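Side-chain contacts in tyrosinase (Burkholderia thailandensis, PDB 5ZRD), which oxidises monophenols to catechols and probably on to quinones at a paired copper centre, and is noted for working at acidic pH: residues Glu59-Arg64 with Asn167-Pro172; Lys196-Lys201 with Ala298-Asp303. One frame throughout, in Å; residues are numbered along the deposited sequence.

Contact 1 of 2, residues Glu59-Arg64 with Asn167-Pro172; sequences EPFQYR and NIYEKP
Glu59 reaches Tyr169 with an extended side chain, its CG anti to its own carbonyl carbon (chi1 -64°), and the carboxylate settles where the tyrosine's backbone, CB and the start of its ring meet. Glu59 OE1 lies 2.4 Å from Tyr169 O, a spacing so short that its nature is doubtful. Glu59 OE2 rests 3.4 Å from Tyr169 CB and 3.6 Å from Tyr169 CD1, coming to the ring obliquely, with the carboxylate and ring planes 53° apart. A water donates to Glu59 OE2 at 2.9 Å and also to Ile168 O, tying the acid to the middle of the type I turn Asn167-Glu170. That turn, with Tyr169 at its third position, is closed by the backbone bond from Glu170 N to Asn167 O.

After the cis peptide bond before Pro60, Phe61 presents an edge to the tyrosine. Its CE2 stands over the centre of the Tyr169 ring, 3.7 Å above the plane, in a T-shaped stack with centroids 5.0 Å apart and planes at 90°. Glu59 CG sits over the centre of one Phe61 face, while Trp79 makes a further edge-to-face pair with Phe61. In the common central domain of tyrosinases, this aromatic group joins the loop after copper-ligand helix 50-57 to the turn following strand 165-167. The strand continues into a sheet with a second subunit through Asn167.

Tyr63 runs antiparallel to Tyr169, side chain against side chain. Its ring edge meets the neighbour near its own plane, Tyr63 CE1 lying 4.0 Å from Tyr169 CE2. Tyr63 OH, hydrogen-bonded to Asp160 OD1, comes obliquely within 3.5 Å of Tyr169 CD2. The Tyr169 hydroxyl is hydrogen-bonded to Val472 N and to a glycerol, probably from the crystallisation liquor.

Contact 2 of 2, residues Lys196-Lys201 with Ala298-Asp303; sequences KIHNAK and AGANGD
His198 meets Gly299 and Ala300 with its imidazole alone, leaving helix 189-200 near its C-terminal end. From CB, which points toward the opposing loop, the side chain turns so that CG is anti to the backbone N (chi1 177°), carrying the ring out over the Gly299-Ala300 peptide. His198 CG is the first ring atom to meet the loop, 3.8 Å from Gly299 O. That carbonyl oxygen stands 3.5 Å above the ring plane, displaced toward the rim, so it faces the pi surface and is not placed to accept from a ring N-H. His198 ND1 follows at 3.6 Å from Gly299 C; because Gly299 has no side chain to stand in the way, the ring can come this close.

His198 CE1 makes the closest approach, lying 3.5 Å from both Gly299 C and Ala300 N. The first of these sits against the flat of the ring, the second at a slant to it. The imidazole therefore packs against both ends of one peptide bond, and no hydrogen bond joins the two segments. At the tip, His198 NE2 comes 3.8 Å from Ala300 CB, a van der Waals contact. NE2 is hydrogen-bonded to Pro181 O, which helps fix the rotation of the ring. Phe202 also meets the imidazole.

Beyond the peptide, Arg510 NH1 is hydrogen-bonded to the carbonyl oxygens of Ala298 and Ala300. This is a helix-to-loop packing contact, an imidazole face lying on a peptide group, and it joins helix 189-200 to the loop that follows strand 295-297, an outermost strand of the four-stranded sheet within this chain.

How the contacts relate
Contacts 1 and 2 follow one another in series along the chain, and their centres are about 20 Å apart. They nevertheless meet through a salt bridge, with Lys171 NZ 2.9 Å from Asp303 OD2, which joins segment 167-172 to segment 298-303. Tyr175 bears on both ends of this bridge, through a hydrogen bond to Asp303 OD1 and a weak one to Lys171 NZ. Contact 1 lies nearer the copper centre: the Phe61 side chain is about 8 Å from that of the copper ligand His57 and about 11 Å from a copper ion. Contact 2 is structural packing away from the annotated sites.

Contact 1 of 2, residues Glu59-Arg64 with Asn167-Pro172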
loop_
_atom_site.group_PDB
_atom_site.type_symbol
_atom_site.label_atom_id
_atom_site.label_comp_id
_atom_site.label_asym_id
_atom_site.label_seq_id
_atom_site.Cartn_x
_atom_site.Cartn_y
_atom_site.Cartn_z
ATOM N N GLU A 59 -19.551 -14.183 5.123
ATOM C CA GLU A 59 -18.359 -14.981 5.063
ATOM C C GLU A 59 -18.696 -16.299 4.372
ATOM O O GLU A 59 -19.765 -16.825 4.588
ATOM C CB GLU A 59 -17.838 -15.277 6.466
ATOM C CG GLU A 59 -17.389 -14.061 7.262
ATOM C CD GLU A 59 -17.106 -14.443 8.707
ATOM O OE1 GLU A 59 -16.773 -15.597 8.932
ATOM O OE2 GLU A 59 -17.209 -13.604 9.591
ATOM N N PRO A 60 -17.797 -16.854 3.574
ATOM C CA PRO A 60 -16.423 -16.405 3.393
ATOM C C PRO A 60 -16.337 -15.150 2.527
ATOM O O PRO A 60 -17.093 -15.000 1.550
ATOM C CB PRO A 60 -15.681 -17.542 2.672
ATOM C CG PRO A 60 -16.774 -18.358 2.043
ATOM C CD PRO A 60 -18.039 -18.104 2.850
ATOM N N PHE A 61 -15.410 -14.300 2.947
ATOM C CA PHE A 61 -15.254 -12.982 2.420
ATOM C C PHE A 61 -14.243 -12.975 1.263
ATOM O O PHE A 61 -13.356 -13.770 1.269
ATOM C CB PHE A 61 -14.722 -12.029 3.493
ATOM C CG PHE A 61 -15.678 -11.613 4.590
ATOM C CD1 PHE A 61 -17.031 -11.404 4.342
ATOM C CD2 PHE A 61 -15.196 -11.299 5.847
ATOM C CE1 PHE A 61 -17.879 -10.951 5.338
ATOM C CE2 PHE A 61 -16.047 -10.840 6.836
ATOM C CZ PHE A 61 -17.385 -10.676 6.585
ATOM N N GLN A 62 -14.393 -12.024 0.330
ATOM C CA GLN A 62 -13.302 -11.475 -0.437
ATOM C C GLN A 62 -12.788 -10.187 0.220
ATOM O O GLN A 62 -13.547 -9.450 0.771
ATOM C CB GLN A 62 -13.775 -11.140 -1.842
ATOM C CG GLN A 62 -14.283 -12.354 -2.593
ATOM C CD GLN A 62 -14.697 -11.994 -3.997
ATOM O OE1 GLN A 62 -15.764 -12.408 -4.445
ATOM N NE2 GLN A 62 -13.872 -11.199 -4.679
ATOM N N TYR A 63 -11.493 -9.924 0.130
ATOM C CA TYR A 63 -10.873 -8.816 0.783
ATOM C C TYR A 63 -10.323 -7.821 -0.238
ATOM O O TYR A 63 -10.123 -8.134 -1.398
ATOM C CB TYR A 63 -9.731 -9.304 1.671
ATOM C CG TYR A 63 -10.212 -10.178 2.795
ATOM C CD1 TYR A 63 -10.772 -9.626 3.942
ATOM C CD2 TYR A 63 -10.151 -11.560 2.695
ATOM C CE1 TYR A 63 -11.248 -10.431 4.966
ATOM C CE2 TYR A 63 -10.603 -12.375 3.720
ATOM C CZ TYR A 63 -11.168 -11.807 4.847
ATOM O OH TYR A 63 -11.634 -12.609 5.833
ATOM N N ARG A 64 -10.118 -6.616 0.265
ATOM C CA ARG A 64 -9.417 -5.545 -0.414
ATOM C C ARG A 64 -8.180 -5.216 0.434
ATOM O O ARG A 64 -8.157 -4.262 1.280
ATOM C CB ARG A 64 -10.338 -4.333 -0.602
ATOM C CG ARG A 64 -11.560 -4.583 -1.487
ATOM C CD ARG A 64 -12.565 -3.437 -1.392
ATOM N NE ARG A 64 -13.837 -3.729 -2.019
ATOM C CZ ARG A 64 -14.324 -3.125 -3.100
ATOM N NH1 ARG A 64 -13.579 -2.240 -3.740
ATOM N NH2 ARG A 64 -15.544 -3.425 -3.542
ATOM N N ASN A 167 -8.867 -15.180 13.638
ATOM C CA ASN A 167 -9.636 -13.974 13.977
ATOM C C ASN A 167 -11.117 -14.331 14.162
ATOM O O ASN A 167 -11.518 -15.479 13.931
ATOM C CB ASN A 167 -9.393 -12.896 12.917
ATOM C CG ASN A 167 -9.948 -13.361 11.601
ATOM O OD1 ASN A 167 -11.049 -13.867 11.601
ATOM N ND2 ASN A 167 -9.187 -13.294 10.527
ATOM N N ILE A 168 -11.929 -13.338 14.530
ATOM C CA ILE A 168 -13.274 -13.619 14.999
ATOM C C ILE A 168 -14.183 -13.896 13.800
ATOM O O ILE A 168 -15.310 -14.405 13.983
ATOM C CB ILE A 168 -13.832 -12.517 15.925
ATOM C CG1 ILE A 168 -13.873 -11.144 15.258
ATOM C CG2 ILE A 168 -13.065 -12.464 17.248
ATOM C CD1 ILE A 168 -14.520 -10.099 16.092
ATOM N N TYR A 169 -13.698 -13.643 12.583
ATOM C CA TYR A 169 -14.421 -14.136 11.418
ATOM C C TYR A 169 -14.433 -15.666 11.385
ATOM O O TYR A 169 -15.346 -16.243 10.813
ATOM C CB TYR A 169 -13.806 -13.684 10.095
ATOM C CG TYR A 169 -13.731 -12.205 9.867
ATOM C CD1 TYR A 169 -14.548 -11.322 10.557
ATOM C CD2 TYR A 169 -12.856 -11.683 8.925
ATOM C CE1 TYR A 169 -14.468 -9.950 10.347
ATOM C CE2 TYR A 169 -12.769 -10.316 8.702
ATOM C CZ TYR A 169 -13.589 -9.445 9.406
ATOM O OH TYR A 169 -13.511 -8.093 9.226
ATOM N N GLU A 170 -13.414 -16.310 11.967
ATOM C CA GLU A 170 -13.090 -17.722 11.647
ATOM C C GLU A 170 -13.890 -18.654 12.536
ATOM O O GLU A 170 -14.135 -18.338 13.725
ATOM C CB GLU A 170 -11.585 -17.963 11.773
ATOM C CG GLU A 170 -10.803 -17.145 10.758
ATOM C CD GLU A 170 -9.356 -17.538 10.639
ATOM O OE1 GLU A 170 -8.820 -17.495 9.519
ATOM O OE2 GLU A 170 -8.791 -17.854 11.682
ATOM N N LYS A 171 -14.293 -19.775 11.925
ATOM C CA LYS A 171 -15.080 -20.780 12.587
ATOM C C LYS A 171 -14.683 -22.150 12.049
ATOM O O LYS A 171 -14.643 -22.342 10.824
ATOM C CB LYS A 171 -16.563 -20.440 12.400
ATOM C CG LYS A 171 -17.128 -19.580 13.517
ATOM C CD LYS A 171 -18.203 -18.593 13.168
ATOM C CE LYS A 171 -19.522 -18.918 13.813
ATOM N NZ LYS A 171 -20.157 -17.763 14.495
ATOM N N PRO A 172 -14.390 -23.112 12.960
ATOM C CA PRO A 172 -13.844 -24.390 12.509
ATOM C C PRO A 172 -14.854 -25.296 11.799
ATOM O O PRO A 172 -16.083 -25.156 11.986
ATOM C CB PRO A 172 -13.461 -25.119 13.807
ATOM C CG PRO A 172 -14.504 -24.655 14.801
ATOM C CD PRO A 172 -14.659 -23.193 14.421
HETATM O O HOH W 1 -17.892 -14.210 12.369
#

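Contact 2 of 2, residues Lys196-Lys201 with Ala298-Asp303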
loop_
_atom_site.group_PDB
_atom_site.type_symbol
_atom_site.label_atom_id
_atom_site.label_comp_id
_atom_site.label_asym_id
_atom_site.label_seq_id
_atom_site.Cartn_x
_atom_site.Cartn_y
_atom_site.Cartn_z
ATOM N N LYS A 196 -17.549 -20.040 25.973
ATOM C CA LYS A 196 -17.709 -21.270 26.785
ATOM C C LYS A 196 -18.311 -20.940 28.164
ATOM O O LYS A 196 -19.156 -21.670 28.647
ATOM C CB LYS A 196 -16.373 -22.017 26.882
ATOM C CG LYS A 196 -16.176 -23.037 25.769
ATOM C CD LYS A 196 -14.764 -23.147 25.252
ATOM C CE LYS A 196 -13.813 -23.852 26.195
ATOM N NZ LYS A 196 -12.550 -24.199 25.501
ATOM N N ILE A 197 -17.884 -19.824 28.745
ATOM C CA ILE A 197 -18.380 -19.329 30.019
ATOM C C ILE A 197 -19.871 -19.010 29.846
ATOM O O ILE A 197 -20.717 -19.615 30.511
ATOM C CB ILE A 197 -17.550 -18.112 30.483
ATOM C CG1 ILE A 197 -16.099 -18.506 30.784
ATOM C CG2 ILE A 197 -18.180 -17.404 31.680
ATOM C CD1 ILE A 197 -15.154 -17.317 31.020
ATOM N N HIS A 198 -20.172 -18.148 28.873
ATOM C CA HIS A 198 -21.540 -17.750 28.524
ATOM C C HIS A 198 -22.435 -18.980 28.302
ATOM O O HIS A 198 -23.544 -19.085 28.894
ATOM C CB HIS A 198 -21.563 -16.791 27.315
ATOM C CG HIS A 198 -22.955 -16.436 26.920
ATOM N ND1 HIS A 198 -23.550 -15.233 27.283
ATOM C CD2 HIS A 198 -23.893 -17.171 26.284
ATOM C CE1 HIS A 198 -24.794 -15.229 26.843
ATOM N NE2 HIS A 198 -25.043 -16.435 26.244
ATOM N N ASN A 199 -21.993 -19.926 27.491
ATOM C CA ASN A 199 -22.884 -21.049 27.177
ATOM C C ASN A 199 -23.070 -21.985 28.388
ATOM O O ASN A 199 -24.106 -22.652 28.485
ATOM C CB ASN A 199 -22.396 -21.809 25.949
ATOM C CG ASN A 199 -22.607 -21.015 24.671
ATOM O OD1 ASN A 199 -23.237 -19.952 24.683
ATOM N ND2 ASN A 199 -22.118 -21.537 23.558
ATOM N N ALA A 200 -22.082 -22.061 29.291
ATOM C CA ALA A 200 -22.245 -22.855 30.524
ATOM C C ALA A 200 -23.492 -22.375 31.286
ATOM O O ALA A 200 -24.158 -23.186 31.901
ATOM C CB ALA A 200 -21.004 -22.765 31.389
ATOM N N LYS A 201 -23.845 -21.087 31.187
ATOM C CA LYS A 201 -25.045 -20.576 31.862
ATOM C C LYS A 201 -26.346 -21.038 31.191
ATOM O O LYS A 201 -27.402 -20.666 31.668
ATOM C CB LYS A 201 -25.055 -19.050 31.888
ATOM C CG LYS A 201 -23.921 -18.431 32.684
ATOM C CD LYS A 201 -23.864 -16.920 32.638
ATOM C CE LYS A 201 -22.462 -16.419 32.919
ATOM N NZ LYS A 201 -22.383 -14.941 32.888
ATOM N N ALA A 298 -24.845 -7.674 25.294
ATOM C CA ALA A 298 -25.450 -8.901 24.768
ATOM C C ALA A 298 -24.337 -9.897 24.409
ATOM O O ALA A 298 -23.803 -9.910 23.248
ATOM C CB ALA A 298 -26.325 -8.592 23.564
ATOM N N GLY A 299 -24.044 -10.775 25.380
ATOM C CA GLY A 299 -22.993 -11.795 25.253
ATOM C C GLY A 299 -23.424 -13.007 24.441
ATOM O O GLY A 299 -22.571 -13.862 24.145
ATOM N N ALA A 300 -24.717 -13.106 24.060
ATOM C CA ALA A 300 -25.157 -14.197 23.163
ATOM C C ALA A 300 -24.822 -13.871 21.693
ATOM O O ALA A 300 -25.583 -13.256 20.969
ATOM C CB ALA A 300 -26.622 -14.484 23.348
ATOM N N ASN A 301 -23.653 -14.285 21.258
ATOM C CA ASN A 301 -23.156 -13.899 19.933
ATOM C C ASN A 301 -23.594 -14.950 18.895
ATOM O O ASN A 301 -22.775 -15.666 18.282
ATOM C CB ASN A 301 -21.641 -13.735 19.941
ATOM C CG ASN A 301 -21.156 -12.507 20.679
ATOM O OD1 ASN A 301 -21.804 -11.451 20.686
ATOM N ND2 ASN A 301 -19.947 -12.596 21.206
ATOM N N GLY A 302 -24.892 -15.010 18.691
ATOM C CA GLY A 302 -25.486 -15.966 17.770
ATOM C C GLY A 302 -25.266 -15.585 16.315
ATOM O O GLY A 302 -24.990 -14.446 15.990
ATOM N N ASP A 303 -25.366 -16.555 15.429
ATOM C CA ASP A 303 -24.985 -16.290 14.067
ATOM C C ASP A 303 -25.865 -15.226 13.412
ATOM O O ASP A 303 -25.355 -14.363 12.723
ATOM C CB ASP A 303 -24.917 -17.587 13.256
ATOM C CG ASP A 303 -23.783 -18.479 13.697
ATOM O OD1 ASP A 303 -24.025 -19.256 14.645
ATOM O OD2 ASP A 303 -22.656 -18.390 13.123
#